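Dipicolinate synthase, B chain (PDB 3MCU) probably acts with the partner subunit DpaA to oxidise dihydrodipicolinate to dipicolinate with NADP(+) during sporulation. Local coordinates at residues E172-E175 against D176-E180. Numbering follows the deposited sequence.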
# COMPACT_ATOMS: atom_id res chain seq x y z
N GLU D 172 17.17 -23.06 -13.09
CA GLU D 172 17.62 -23.63 -14.34
C GLU D 172 17.04 -22.84 -15.52
O GLU D 172 17.58 -22.88 -16.62
CB GLU D 172 17.27 -25.12 -14.44
CG GLU D 172 15.77 -25.44 -14.54
CD GLU D 172 15.10 -25.66 -13.20
OE1 GLU D 172 15.73 -25.36 -12.14
OE2 GLU D 172 13.93 -26.13 -13.19
N LEU D 173 15.96 -22.10 -15.26
CA LEU D 173 15.36 -21.28 -16.31
C LEU D 173 15.91 -19.85 -16.31
O LEU D 173 15.35 -18.98 -16.97
CB LEU D 173 13.84 -21.27 -16.17
CG LEU D 173 13.12 -22.62 -16.31
CD1 LEU D 173 11.61 -22.45 -16.28
CD2 LEU D 173 13.57 -23.34 -17.58
N LEU D 174 17.00 -19.62 -15.57
CA LEU D 174 17.57 -18.27 -15.45
C LEU D 174 17.95 -17.64 -16.80
O LEU D 174 17.52 -16.53 -17.14
CB LEU D 174 18.79 -18.28 -14.51
CG LEU D 174 19.46 -16.96 -14.11
CD1 LEU D 174 20.13 -17.08 -12.74
CD2 LEU D 174 20.47 -16.52 -15.15
N GLU D 175 18.74 -18.38 -17.57
CA GLU D 175 19.19 -17.90 -18.87
C GLU D 175 18.02 -17.69 -19.84
O GLU D 175 17.99 -16.72 -20.56
CB GLU D 175 20.25 -18.85 -19.45
CG GLU D 175 21.56 -18.88 -18.65
CD GLU D 175 21.51 -19.73 -17.36
OE1 GLU D 175 22.47 -19.63 -16.54
OE2 GLU D 175 20.53 -20.49 -17.14
N ASP D 176 17.05 -18.58 -19.84
CA ASP D 176 15.87 -18.37 -20.68
C ASP D 176 15.13 -17.10 -20.31
O ASP D 176 14.56 -16.43 -21.17
CB ASP D 176 14.92 -19.55 -20.55
CG ASP D 176 15.41 -20.76 -21.30
OD1 ASP D 176 14.95 -21.87 -20.98
OD2 ASP D 176 16.26 -20.56 -22.21
N THR D 177 15.10 -16.80 -19.01
CA THR D 177 14.41 -15.62 -18.52
C THR D 177 15.10 -14.33 -18.95
O THR D 177 14.45 -13.39 -19.42
CB THR D 177 14.25 -15.66 -17.00
OG1 THR D 177 13.62 -16.90 -16.62
CG2 THR D 177 13.43 -14.45 -16.50
N VAL D 178 16.42 -14.27 -18.79
CA VAL D 178 17.07 -13.05 -19.23
C VAL D 178 17.06 -12.87 -20.76
O VAL D 178 17.02 -11.76 -21.23
CB VAL D 178 18.47 -12.79 -18.58
CG1 VAL D 178 18.74 -13.73 -17.42
CG2 VAL D 178 19.58 -12.76 -19.63
N LEU D 179 17.02 -13.97 -21.51
CA LEU D 179 16.87 -13.89 -22.96
C LEU D 179 15.57 -13.21 -23.35
O LEU D 179 15.55 -12.36 -24.24
CB LEU D 179 16.95 -15.27 -23.61
CG LEU D 179 18.35 -15.74 -23.99
CD1 LEU D 179 18.38 -17.24 -24.34
CD2 LEU D 179 18.88 -14.88 -25.13
N GLU D 180 14.48 -13.58 -22.69
CA GLU D 180 13.19 -12.92 -22.93
C GLU D 180 13.20 -11.47 -22.43
O GLU D 180 12.62 -10.59 -23.06
CB GLU D 180 12.04 -13.69 -22.26
CG GLU D 180 11.72 -15.06 -22.88
CD GLU D 180 11.56 -15.03 -24.40
OE1 GLU D 180 10.69 -14.28 -24.90
OE2 GLU D 180 12.30 -15.78 -25.09
O HOH W 1 18.01 -21.34 -18.70
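T177 gives two hydrogen bonds to the carbonyl oxygen of L173, one turn back, at the start of helix 174-181 of this flavoprotein-family alpha/beta fold. Its amide comes in tilted somewhat from the carbonyl plane, with T177 N at 3.0 Å from L173 O. Its hydroxyl comes from above that plane, 40° out of it, and T177 OG1 donates to L173 O at 2.7 Å. The torsion about CA-CB explains this second bond: OG1 lies anti to the carbonyl carbon of T177 (chi1 -54°), which puts it beside the T177 amide and facing the same acceptor. The two donors together satisfy the oxygen of the N-cap residue L173. The T177 side chain also touches V125, V153 and P154 of the central sheet.

L174 and V178 form the next pair, one turn apart on the buried face. Their side chains cross at an angle, and L174 CD2 meets V178 CG1 at 4.0 Å. The rotamer of V178 is near-eclipsed (chi1 -11°), which makes the exact place of CG1 doubtful. L174 also touches A91, and V178 touches V89 and V125, so the pair seats the helix on the sheet. L174 O receives a fairly straight hydrogen bond from V178 N.

E175 turns its carboxylate back toward the preceding turn. Its chain bends at CB-CG (chi2 78°). OE1 is hydrogen-bonded to ND1 of H25 and OE2 forms a salt bridge with K28, both on helix 23-31, which fixes the group from outside this turn. One water joins the residue before the N-cap to the first turn: it donates to E172 O at 2.6 Å and to E175 OE2 at 3.1 Å, and it accepts from the backbone amide of D176, with D176 N also 3.1 Å away.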